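Local structure of cytoplasmic protein (Cryptococcus neoformans var. grubii serotype A, 7LPO) at residues N74-L79 / L99-T104; W105-H110 / Y118-Y123; K114-A119 / V244-K249; F235-F240 / A406-A411. The protein is a sterylglucosidase of glycoside hydrolase family 5, probably cleaving the glucose unit from steryl beta-glucosides. All blocks are in the same frame, centred on the assembly; numbering follows the deposited sequence.

Contact 1 (N74-L79 / L99-T104); sequences NKPLNL and LRYVFT
N74 OD1 takes the backbone N-H of L79 at 3.1 Å, an almost straight bond (173° at the hydrogen) whose donor sits well above the carbonyl plane, and this tie closes the loop that sets P76 against Y101. The peptide between K75 and P76 is cis, and the chain doubles back there, with N74 CA and L77 CA only 5.3 Å apart. P76 therefore stands out at the bend and meets the strand with its CG-CD edge. P76 CD lies 3.3 Å from Y101 OH and P76 CG 3.9 Å from Y101 CE2; P76 CD is oblique to the ring of Y101, while the side chains as a whole cross at about a right angle. Y101 gets there because its CG is anti to the backbone N (chi1 -173°), which swings the ring off the strand toward the loop, where it also touches M140 of strand 137-143 and I124 of helix 118-133.

Strand 98-104 belongs to the parallel barrel expected of this family, and its residues alternate. R100 points the other way from Y101 and forms salt bridges with D267 and E521. On the loop side, K75 O and L77 O are bonded to the hydroxyls of Y120 and Y123 on helix 118-133, while K75 NZ reaches the carbonyls of H49 and S46.

No hydrogen bond joins loop and strand directly. Proline carbons and phenol meet by van der Waals contact alone, and the loop's polar ties run within itself, to the helix tyrosines and, through K75, to H49 and S46.

Contact 2 (W105-H110 / Y118-Y123); sequences WESLEH and YAYMDY
In the barrel of this family, strand 98-104 leads into the short helix 105-109, and that helix packs through S107 and L108 against the first turns of helix 118-133, which returns outside the strands. S107 meets the ring of Y120: its OG is 3.2 Å from Y120 CE2 and its CB 3.5 Å from the same atom, approaching obliquely. The serine hydroxyl lies between its own backbone N and carbonyl carbon (chi1 69°), a rotation that also lets it bond to T104 O one turn back. One water donates to S107 OG at 3.1 Å and makes a weak bond of 3.4 Å to Y120 OH, whose stronger partner is K75 O.

Beside this pair, L108 CD2 rests 4.0 Å from M121 CG and 4.2 Å from M121 CE, the two side chains crossing at about a right angle. The methionine runs out extended past CG, and its methyl goes on to touch E246 of helix 232-254.

Within the short helix, W105 NE1 donates to E109 OE1 at 2.8 Å, in the indole plane and on the anti side of the carboxylate. E109 OE2 takes the backbone N-H of K114.

The one polar link found across this buried interface runs through a water and is weak on the Y120 side, while leucine and methionine supply apolar contact; the hydroxyls of S107 and Y120 are both satisfied by backbone carbonyls.

Contact 3 (K114-A119 / V244-K249); sequences KEYDYA and VGELAK
At the protein surface, the turn that starts helix 118-133 lies against helix 232-254, and one glutamate, E246, is received there by two tyrosines, Y116 and Y118. E246 CG sits over one face of the Y116 ring, 3.8 Å from its centroid and 17° off the normal, a CH-pi contact. The carboxylate beyond it is nearly parallel to that ring (planes 11° apart). On the ring's opposite face lies K114 CA, 3.7 Å above the plane, so Y116 is held between its own loop and the helix.

The glutamate chain is bent at its second torsion (chi2 -73°), and the bend brings OE1 to the edge of Y118. There Y118 OH donates a weak hydrogen bond of 3.3 Å to E246 OE1, with ring and carboxylate planes almost perpendicular. Y116 CB in turn covers one face of the Y118 ring.

Between the tyrosines, D117 is the centre of an inverse gamma turn and the N-cap of the helix, its OD1 bonded to Y120 N and its OD2 to H110 NE2. This is a capped helix start packed against another helix on the outside of a family 5 barrel.

Contact 4 (F235-F240 / A406-A411); sequences FLQDHF and ALHWLA
H408 CB, as it leaves helix 400-419, already lies 3.2 Å from Q237 OE1. With CG anti to the backbone N (chi1 160°), the imidazole reaches across to helix 232-254. H408 CG follows at 3.4 Å from Q237 OE1, and the next atom, H408 ND1, donates to that oxygen at 2.9 Å. The bond is bent, 144° at the hydrogen. Q237 OE1 lies near the imidazole plane, at the ring edge, but the donor stands well out of the amide's own carbonyl plane; the two flat groups are turned 73° against each other. Farther round the ring, H408 CE1 touches F240 CD2 at 4.0 Å and H408 NE2 is 4.2 Å from F240 CE2. Here the imidazole edge meets the phenyl edge, the side chains crossing at about a right angle.

F215 of helix 206-221 serves both partners: its backbone O accepts from Q237 NE2, and its ring meets that of H408. F240 carries the packing on to W105 in an edge-to-face (T-shaped) ring contact.

In helix 232-254, H239 ND1 reaches back one turn to donate to F235 O at 2.8 Å, a carbonyl that also accepts H239 N from its opposite face.

Since Q237 NE2 gives to a backbone carbonyl while OE1 receives from H408, the two bonds favour this orientation of the amide and are consistent with a hydrogen on ND1 of the buried H408.

Overall arrangement
From the N terminus, contact 1 comes first, closing the excursion through helix 83-93 by bringing loop 74-79 back to barrel strand 98-104. Contact 2 opens directly after it and closes the short turn between helix 105-109 and helix 118-133; the tyrosines of that second helix also hold the loop of contact 1. Contact 3 starts inside that turn, sharing Y118 and A119 with contact 2, and reaches over more than a hundred residues to helix 232-254. Contact 4 leaves the same helix for 400-419, and since 235-240 precedes 244-249, contacts 3 and 4 cross. W105 packs on F240, joining contacts 2 and 4, whose centres lie about 19 Å apart.

Contact 1 (N74-L79 / L99-T104)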
# COMPACT_ATOMS: atom_id res chain seq x y z
N ASN A 74 -6.09 -19.58 -4.23
CA ASN A 74 -4.92 -20.06 -3.51
C ASN A 74 -3.79 -19.03 -3.48
O ASN A 74 -2.67 -19.38 -3.10
CB ASN A 74 -4.40 -21.38 -4.07
CG ASN A 74 -5.17 -22.58 -3.52
OD1 ASN A 74 -5.62 -22.56 -2.37
ND2 ASN A 74 -5.32 -23.61 -4.34
N LYS A 75 -4.06 -17.78 -3.85
CA LYS A 75 -3.20 -16.66 -3.50
C LYS A 75 -3.99 -15.72 -2.61
O LYS A 75 -5.10 -15.32 -2.99
CB LYS A 75 -2.71 -15.92 -4.75
CG LYS A 75 -1.80 -16.75 -5.64
CD LYS A 75 -1.83 -16.21 -7.06
CE LYS A 75 -0.43 -15.98 -7.58
NZ LYS A 75 -0.41 -14.83 -8.52
N PRO A 76 -3.44 -15.27 -1.48
CA PRO A 76 -2.01 -15.34 -1.14
C PRO A 76 -1.52 -16.66 -0.56
O PRO A 76 -0.33 -16.94 -0.65
CB PRO A 76 -1.86 -14.22 -0.09
CG PRO A 76 -3.20 -14.21 0.62
CD PRO A 76 -4.23 -14.56 -0.46
N LEU A 77 -2.41 -17.45 0.01
CA LEU A 77 -2.02 -18.67 0.71
C LEU A 77 -2.70 -19.88 0.08
O LEU A 77 -3.91 -19.87 -0.17
CB LEU A 77 -2.39 -18.57 2.18
CG LEU A 77 -1.61 -17.57 3.02
CD1 LEU A 77 -2.20 -17.56 4.43
CD2 LEU A 77 -0.12 -17.88 3.06
N ASN A 78 -1.91 -20.92 -0.17
CA ASN A 78 -2.44 -22.18 -0.69
C ASN A 78 -3.05 -22.98 0.46
O ASN A 78 -2.37 -23.28 1.45
CB ASN A 78 -1.34 -22.97 -1.38
CG ASN A 78 -1.88 -24.14 -2.15
OD1 ASN A 78 -2.62 -24.97 -1.62
ND2 ASN A 78 -1.54 -24.22 -3.43
N LEU A 79 -4.33 -23.30 0.34
CA LEU A 79 -5.05 -24.01 1.39
C LEU A 79 -5.16 -25.50 1.11
O LEU A 79 -5.78 -26.22 1.91
CB LEU A 79 -6.44 -23.39 1.58
CG LEU A 79 -6.45 -21.90 1.95
CD1 LEU A 79 -7.88 -21.34 1.95
CD2 LEU A 79 -5.81 -21.64 3.30
N LEU A 99 -2.46 -8.04 9.73
CA LEU A 99 -2.34 -8.35 8.31
C LEU A 99 -3.19 -7.34 7.55
O LEU A 99 -4.35 -7.15 7.90
CB LEU A 99 -2.80 -9.77 7.98
CG LEU A 99 -2.07 -10.92 8.66
CD1 LEU A 99 -2.85 -12.20 8.45
CD2 LEU A 99 -0.66 -11.05 8.13
N ARG A 100 -2.60 -6.68 6.56
CA ARG A 100 -3.34 -5.89 5.58
C ARG A 100 -3.60 -6.83 4.42
O ARG A 100 -2.67 -7.27 3.74
CB ARG A 100 -2.55 -4.66 5.16
CG ARG A 100 -3.31 -3.76 4.19
CD ARG A 100 -2.65 -2.41 4.15
NE ARG A 100 -3.24 -1.51 3.17
CZ ARG A 100 -2.74 -1.28 1.96
NH1 ARG A 100 -1.65 -1.92 1.54
NH2 ARG A 100 -3.34 -0.41 1.16
N TYR A 101 -4.87 -7.18 4.21
CA TYR A 101 -5.22 -8.25 3.29
C TYR A 101 -5.51 -7.68 1.91
O TYR A 101 -6.44 -6.89 1.74
CB TYR A 101 -6.42 -9.05 3.80
CG TYR A 101 -6.67 -10.25 2.92
CD1 TYR A 101 -7.41 -10.14 1.75
CD2 TYR A 101 -6.11 -11.49 3.23
CE1 TYR A 101 -7.61 -11.24 0.93
CE2 TYR A 101 -6.31 -12.59 2.41
CZ TYR A 101 -7.06 -12.46 1.26
OH TYR A 101 -7.25 -13.55 0.44
N VAL A 102 -4.75 -8.12 0.92
CA VAL A 102 -4.78 -7.56 -0.43
C VAL A 102 -5.73 -8.37 -1.30
O VAL A 102 -5.61 -9.59 -1.41
CB VAL A 102 -3.37 -7.54 -1.04
CG1 VAL A 102 -3.41 -7.06 -2.47
CG2 VAL A 102 -2.42 -6.69 -0.20
N PHE A 103 -6.69 -7.68 -1.93
CA PHE A 103 -7.53 -8.26 -2.96
C PHE A 103 -7.74 -7.21 -4.04
O PHE A 103 -7.61 -6.00 -3.80
CB PHE A 103 -8.88 -8.75 -2.41
CG PHE A 103 -9.79 -7.66 -1.96
CD1 PHE A 103 -9.68 -7.13 -0.69
CD2 PHE A 103 -10.76 -7.15 -2.81
CE1 PHE A 103 -10.51 -6.11 -0.26
CE2 PHE A 103 -11.59 -6.13 -2.39
CZ PHE A 103 -11.47 -5.61 -1.12
N THR A 104 -8.05 -7.66 -5.25
CA THR A 104 -8.25 -6.73 -6.36
C THR A 104 -9.68 -6.81 -6.87
O THR A 104 -10.35 -7.84 -6.78
CB THR A 104 -7.28 -7.00 -7.51
OG1 THR A 104 -7.54 -8.29 -8.07
CG2 THR A 104 -5.83 -6.90 -7.00

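Contact 2 (W105-H110 / Y118-Y123)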
# COMPACT_ATOMS: atom_id res chain seq x y z
N TRP A 105 -10.15 -5.67 -7.38
CA TRP A 105 -11.41 -5.62 -8.10
C TRP A 105 -11.45 -6.67 -9.21
O TRP A 105 -12.49 -7.31 -9.43
CB TRP A 105 -11.57 -4.21 -8.66
CG TRP A 105 -12.84 -3.89 -9.34
CD1 TRP A 105 -13.97 -4.65 -9.41
CD2 TRP A 105 -13.12 -2.70 -10.08
NE1 TRP A 105 -14.93 -4.01 -10.13
CE2 TRP A 105 -14.42 -2.81 -10.56
CE3 TRP A 105 -12.38 -1.55 -10.36
CZ2 TRP A 105 -15.01 -1.81 -11.33
CZ3 TRP A 105 -12.96 -0.56 -11.13
CH2 TRP A 105 -14.27 -0.70 -11.61
N GLU A 106 -10.33 -6.87 -9.91
CA GLU A 106 -10.31 -7.84 -10.99
C GLU A 106 -10.68 -9.22 -10.49
O GLU A 106 -11.41 -9.96 -11.16
CB GLU A 106 -8.93 -7.88 -11.66
CG GLU A 106 -8.79 -9.01 -12.68
CD GLU A 106 -7.41 -9.10 -13.33
OE1 GLU A 106 -7.29 -9.84 -14.31
OE2 GLU A 106 -6.45 -8.44 -12.87
N SER A 107 -10.14 -9.61 -9.33
CA SER A 107 -10.38 -10.96 -8.82
C SER A 107 -11.83 -11.17 -8.42
O SER A 107 -12.28 -12.32 -8.35
CB SER A 107 -9.45 -11.25 -7.63
OG SER A 107 -9.81 -10.48 -6.49
N LEU A 108 -12.58 -10.09 -8.21
CA LEU A 108 -13.98 -10.18 -7.83
C LEU A 108 -14.95 -10.06 -9.01
O LEU A 108 -16.07 -10.57 -8.91
CB LEU A 108 -14.34 -9.08 -6.82
CG LEU A 108 -13.67 -9.10 -5.46
CD1 LEU A 108 -14.07 -7.84 -4.67
CD2 LEU A 108 -14.02 -10.35 -4.67
N GLU A 109 -14.56 -9.40 -10.11
CA GLU A 109 -15.52 -9.09 -11.17
C GLU A 109 -14.91 -9.24 -12.56
O GLU A 109 -15.34 -8.58 -13.51
CB GLU A 109 -16.09 -7.67 -10.99
CG GLU A 109 -17.44 -7.39 -11.64
CD GLU A 109 -18.05 -6.05 -11.20
OE1 GLU A 109 -17.36 -5.23 -10.57
OE2 GLU A 109 -19.23 -5.81 -11.49
N HIS A 110 -13.93 -10.13 -12.70
CA HIS A 110 -13.28 -10.32 -13.99
C HIS A 110 -14.24 -10.85 -15.05
O HIS A 110 -14.04 -10.59 -16.24
CB HIS A 110 -12.12 -11.30 -13.85
CG HIS A 110 -12.48 -12.56 -13.13
ND1 HIS A 110 -13.08 -13.63 -13.76
CD2 HIS A 110 -12.34 -12.92 -11.84
CE1 HIS A 110 -13.30 -14.59 -12.88
NE2 HIS A 110 -12.85 -14.19 -11.71
N TYR A 118 -17.97 -15.47 -6.86
CA TYR A 118 -18.34 -15.87 -5.51
C TYR A 118 -17.40 -16.92 -4.95
O TYR A 118 -17.19 -16.98 -3.74
CB TYR A 118 -19.78 -16.36 -5.50
CG TYR A 118 -20.75 -15.23 -5.69
CD1 TYR A 118 -20.93 -14.29 -4.70
CD2 TYR A 118 -21.45 -15.07 -6.88
CE1 TYR A 118 -21.80 -13.24 -4.86
CE2 TYR A 118 -22.33 -14.00 -7.06
CZ TYR A 118 -22.49 -13.10 -6.03
OH TYR A 118 -23.35 -12.03 -6.16
N ALA A 119 -16.79 -17.73 -5.82
CA ALA A 119 -15.85 -18.73 -5.34
C ALA A 119 -14.61 -18.09 -4.76
O ALA A 119 -14.09 -18.53 -3.73
CB ALA A 119 -15.49 -19.69 -6.47
N TYR A 120 -14.10 -17.03 -5.41
CA TYR A 120 -12.92 -16.37 -4.85
C TYR A 120 -13.27 -15.69 -3.55
O TYR A 120 -12.46 -15.66 -2.61
CB TYR A 120 -12.34 -15.37 -5.85
CG TYR A 120 -11.01 -14.84 -5.38
CD1 TYR A 120 -9.93 -15.70 -5.23
CD2 TYR A 120 -10.83 -13.50 -5.05
CE1 TYR A 120 -8.70 -15.23 -4.79
CE2 TYR A 120 -9.61 -13.02 -4.62
CZ TYR A 120 -8.55 -13.90 -4.48
OH TYR A 120 -7.32 -13.45 -4.05
N MET A 121 -14.46 -15.11 -3.46
CA MET A 121 -14.97 -14.56 -2.22
C MET A 121 -14.89 -15.59 -1.06
O MET A 121 -14.45 -15.27 0.01
CB MET A 121 -16.42 -14.15 -2.38
CG MET A 121 -16.67 -13.04 -3.33
SD MET A 121 -18.15 -12.13 -2.97
CE MET A 121 -18.14 -10.81 -4.09
N ASP A 122 -15.34 -16.81 -1.36
CA ASP A 122 -15.32 -17.86 -0.33
C ASP A 122 -13.90 -18.31 -0.03
O ASP A 122 -13.60 -18.71 1.10
CB ASP A 122 -16.17 -19.04 -0.82
CG ASP A 122 -17.66 -18.71 -0.88
OD1 ASP A 122 -18.10 -17.75 -0.23
OD2 ASP A 122 -18.40 -19.42 -1.57
N TYR A 123 -13.01 -18.26 -1.03
CA TYR A 123 -11.61 -18.53 -0.77
C TYR A 123 -11.05 -17.51 0.22
O TYR A 123 -10.36 -17.87 1.18
CB TYR A 123 -10.79 -18.51 -2.06
CG TYR A 123 -9.32 -18.34 -1.78
CD1 TYR A 123 -8.53 -19.42 -1.42
CD2 TYR A 123 -8.72 -17.08 -1.84
CE1 TYR A 123 -7.19 -19.26 -1.14
CE2 TYR A 123 -7.37 -16.91 -1.56
CZ TYR A 123 -6.61 -18.01 -1.22
OH TYR A 123 -5.27 -17.86 -0.93
O HOH W 1 -6.87 -10.43 -5.57

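Contact 3 (K114-A119 / V244-K249)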
# COMPACT_ATOMS: atom_id res chain seq x y z
N LYS A 114 -21.11 -7.00 -12.88
CA LYS A 114 -22.05 -7.66 -11.98
C LYS A 114 -22.01 -9.18 -12.07
O LYS A 114 -22.93 -9.85 -11.58
CB LYS A 114 -23.47 -7.15 -12.21
CG LYS A 114 -23.69 -5.77 -11.61
CD LYS A 114 -24.96 -5.12 -12.09
CE LYS A 114 -25.03 -3.67 -11.62
NZ LYS A 114 -26.41 -3.10 -11.74
N GLU A 115 -20.96 -9.74 -12.67
CA GLU A 115 -20.68 -11.18 -12.64
C GLU A 115 -19.59 -11.40 -11.60
O GLU A 115 -18.40 -11.39 -11.92
CB GLU A 115 -20.25 -11.67 -14.02
CG GLU A 115 -21.37 -11.89 -15.01
CD GLU A 115 -20.87 -12.53 -16.31
OE1 GLU A 115 -20.50 -11.78 -17.25
OE2 GLU A 115 -20.85 -13.78 -16.40
N TYR A 116 -19.98 -11.60 -10.35
CA TYR A 116 -19.05 -11.65 -9.24
C TYR A 116 -18.53 -13.07 -9.03
O TYR A 116 -19.29 -14.04 -9.07
CB TYR A 116 -19.71 -11.13 -7.96
CG TYR A 116 -20.23 -9.71 -8.08
CD1 TYR A 116 -19.36 -8.65 -8.24
CD2 TYR A 116 -21.59 -9.45 -8.04
CE1 TYR A 116 -19.82 -7.35 -8.35
CE2 TYR A 116 -22.07 -8.16 -8.16
CZ TYR A 116 -21.18 -7.11 -8.31
OH TYR A 116 -21.66 -5.83 -8.43
N ASP A 117 -17.21 -13.18 -8.80
CA ASP A 117 -16.56 -14.46 -8.55
C ASP A 117 -16.81 -14.84 -7.09
O ASP A 117 -16.01 -14.57 -6.19
CB ASP A 117 -15.07 -14.38 -8.85
CG ASP A 117 -14.41 -15.76 -8.94
OD1 ASP A 117 -14.93 -16.71 -8.31
OD2 ASP A 117 -13.37 -15.89 -9.61
N TYR A 118 -17.97 -15.47 -6.86
CA TYR A 118 -18.34 -15.87 -5.51
C TYR A 118 -17.40 -16.92 -4.95
O TYR A 118 -17.19 -16.98 -3.74
CB TYR A 118 -19.78 -16.36 -5.50
CG TYR A 118 -20.75 -15.23 -5.69
CD1 TYR A 118 -20.93 -14.29 -4.70
CD2 TYR A 118 -21.45 -15.07 -6.88
CE1 TYR A 118 -21.80 -13.24 -4.86
CE2 TYR A 118 -22.33 -14.00 -7.06
CZ TYR A 118 -22.49 -13.10 -6.03
OH TYR A 118 -23.35 -12.03 -6.16
N ALA A 119 -16.79 -17.73 -5.82
CA ALA A 119 -15.85 -18.73 -5.34
C ALA A 119 -14.61 -18.09 -4.76
O ALA A 119 -14.09 -18.53 -3.73
CB ALA A 119 -15.49 -19.69 -6.47
N VAL A 244 -16.65 -4.47 -4.06
CA VAL A 244 -16.17 -4.53 -2.68
C VAL A 244 -17.34 -4.79 -1.74
O VAL A 244 -17.24 -5.60 -0.81
CB VAL A 244 -15.41 -3.24 -2.30
CG1 VAL A 244 -14.94 -3.31 -0.83
CG2 VAL A 244 -14.24 -3.03 -3.24
N GLY A 245 -18.47 -4.13 -1.99
CA GLY A 245 -19.63 -4.32 -1.13
C GLY A 245 -20.12 -5.76 -1.12
O GLY A 245 -20.63 -6.23 -0.11
N GLU A 246 -19.96 -6.47 -2.24
CA GLU A 246 -20.38 -7.87 -2.28
C GLU A 246 -19.45 -8.76 -1.47
O GLU A 246 -19.89 -9.74 -0.86
CB GLU A 246 -20.44 -8.35 -3.73
CG GLU A 246 -21.62 -7.82 -4.51
CD GLU A 246 -22.93 -8.47 -4.11
OE1 GLU A 246 -22.93 -9.69 -3.80
OE2 GLU A 246 -23.95 -7.77 -4.09
N LEU A 247 -18.15 -8.45 -1.46
CA LEU A 247 -17.24 -9.18 -0.59
C LEU A 247 -17.60 -8.96 0.87
O LEU A 247 -17.73 -9.91 1.64
CB LEU A 247 -15.79 -8.76 -0.87
CG LEU A 247 -14.70 -9.33 0.03
CD1 LEU A 247 -14.78 -10.85 0.03
CD2 LEU A 247 -13.33 -8.86 -0.44
N ALA A 248 -17.77 -7.69 1.26
CA ALA A 248 -18.15 -7.37 2.64
C ALA A 248 -19.45 -8.07 3.02
O ALA A 248 -19.55 -8.69 4.08
CB ALA A 248 -18.30 -5.86 2.82
N LYS A 249 -20.47 -7.95 2.17
CA LYS A 249 -21.73 -8.65 2.41
C LYS A 249 -21.50 -10.15 2.57
O LYS A 249 -22.09 -10.78 3.45
CB LYS A 249 -22.69 -8.38 1.26
CG LYS A 249 -24.00 -9.14 1.33
CD LYS A 249 -25.09 -8.39 0.57
CE LYS A 249 -25.59 -9.21 -0.60
NZ LYS A 249 -26.31 -10.42 -0.11

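Contact 4 (F235-F240 / A406-A411)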
# COMPACT_ATOMS: atom_id res chain seq x y z
N PHE A 235 -20.69 4.95 -13.40
CA PHE A 235 -20.54 3.56 -13.83
C PHE A 235 -19.33 2.91 -13.17
O PHE A 235 -19.45 1.88 -12.51
CB PHE A 235 -20.45 3.53 -15.36
CG PHE A 235 -20.43 2.15 -15.95
CD1 PHE A 235 -19.23 1.47 -16.12
CD2 PHE A 235 -21.60 1.54 -16.36
CE1 PHE A 235 -19.21 0.20 -16.67
CE2 PHE A 235 -21.58 0.28 -16.91
CZ PHE A 235 -20.39 -0.39 -17.07
N LEU A 236 -18.15 3.54 -13.29
CA LEU A 236 -16.95 2.94 -12.72
C LEU A 236 -17.01 2.89 -11.20
O LEU A 236 -16.72 1.86 -10.59
CB LEU A 236 -15.70 3.69 -13.19
CG LEU A 236 -15.40 3.62 -14.69
CD1 LEU A 236 -14.20 4.50 -15.10
CD2 LEU A 236 -15.17 2.18 -15.11
N GLN A 237 -17.38 4.01 -10.55
CA GLN A 237 -17.38 4.02 -9.09
C GLN A 237 -18.42 3.05 -8.53
O GLN A 237 -18.15 2.34 -7.56
CB GLN A 237 -17.63 5.43 -8.55
CG GLN A 237 -16.47 6.39 -8.72
CD GLN A 237 -16.52 7.57 -7.74
OE1 GLN A 237 -16.90 7.43 -6.57
NE2 GLN A 237 -16.11 8.75 -8.22
N ASP A 238 -19.62 3.01 -9.13
CA ASP A 238 -20.67 2.13 -8.63
C ASP A 238 -20.28 0.66 -8.77
O ASP A 238 -20.59 -0.15 -7.90
CB ASP A 238 -21.99 2.39 -9.37
CG ASP A 238 -22.65 3.69 -8.96
OD1 ASP A 238 -22.14 4.38 -8.05
OD2 ASP A 238 -23.69 4.04 -9.56
N HIS A 239 -19.63 0.29 -9.87
CA HIS A 239 -19.25 -1.11 -10.03
C HIS A 239 -18.14 -1.48 -9.04
O HIS A 239 -18.14 -2.58 -8.48
CB HIS A 239 -18.83 -1.40 -11.47
CG HIS A 239 -19.98 -1.66 -12.39
ND1 HIS A 239 -20.64 -0.65 -13.06
CD2 HIS A 239 -20.60 -2.81 -12.75
CE1 HIS A 239 -21.62 -1.16 -13.79
NE2 HIS A 239 -21.62 -2.47 -13.61
N PHE A 240 -17.20 -0.56 -8.79
CA PHE A 240 -16.13 -0.85 -7.83
C PHE A 240 -16.69 -0.96 -6.42
O PHE A 240 -16.35 -1.89 -5.67
CB PHE A 240 -15.05 0.24 -7.91
CG PHE A 240 -14.07 0.19 -6.77
CD1 PHE A 240 -13.12 -0.81 -6.69
CD2 PHE A 240 -14.12 1.14 -5.76
CE1 PHE A 240 -12.23 -0.86 -5.63
CE2 PHE A 240 -13.23 1.10 -4.72
CZ PHE A 240 -12.28 0.11 -4.65
N ALA A 406 -12.76 12.85 -1.76
CA ALA A 406 -13.57 12.76 -0.55
C ALA A 406 -14.99 12.34 -0.88
O ALA A 406 -15.60 11.56 -0.13
CB ALA A 406 -13.55 14.10 0.19
N LEU A 407 -15.52 12.82 -2.00
CA LEU A 407 -16.87 12.45 -2.40
C LEU A 407 -16.96 10.95 -2.69
O LEU A 407 -17.92 10.29 -2.27
CB LEU A 407 -17.29 13.26 -3.62
CG LEU A 407 -18.72 13.10 -4.13
CD1 LEU A 407 -19.75 13.27 -3.03
CD2 LEU A 407 -18.95 14.11 -5.25
N HIS A 408 -15.97 10.40 -3.38
CA HIS A 408 -15.93 8.95 -3.57
C HIS A 408 -15.86 8.24 -2.22
O HIS A 408 -16.48 7.19 -2.03
CB HIS A 408 -14.73 8.55 -4.44
CG HIS A 408 -14.34 7.11 -4.29
ND1 HIS A 408 -15.07 6.08 -4.83
CD2 HIS A 408 -13.33 6.53 -3.60
CE1 HIS A 408 -14.52 4.93 -4.51
NE2 HIS A 408 -13.45 5.17 -3.77
N TRP A 409 -15.11 8.81 -1.27
CA TRP A 409 -14.91 8.14 0.01
C TRP A 409 -16.20 8.08 0.82
O TRP A 409 -16.42 7.11 1.55
CB TRP A 409 -13.82 8.83 0.82
CG TRP A 409 -13.65 8.17 2.16
CD1 TRP A 409 -12.85 7.10 2.46
CD2 TRP A 409 -14.32 8.51 3.37
NE1 TRP A 409 -12.98 6.77 3.78
CE2 TRP A 409 -13.88 7.62 4.36
CE3 TRP A 409 -15.26 9.49 3.72
CZ2 TRP A 409 -14.34 7.67 5.67
CZ3 TRP A 409 -15.72 9.53 5.02
CH2 TRP A 409 -15.26 8.63 5.98
N LEU A 410 -17.05 9.11 0.71
CA LEU A 410 -18.34 9.06 1.40
C LEU A 410 -19.16 7.88 0.91
O LEU A 410 -19.68 7.10 1.72
CB LEU A 410 -19.10 10.36 1.22
CG LEU A 410 -18.40 11.63 1.71
CD1 LEU A 410 -19.19 12.86 1.21
CD2 LEU A 410 -18.25 11.68 3.22
N ALA A 411 -19.29 7.74 -0.42
CA ALA A 411 -20.03 6.63 -1.01
C ALA A 411 -19.43 5.29 -0.62
O ALA A 411 -20.15 4.35 -0.25
CB ALA A 411 -20.07 6.77 -2.53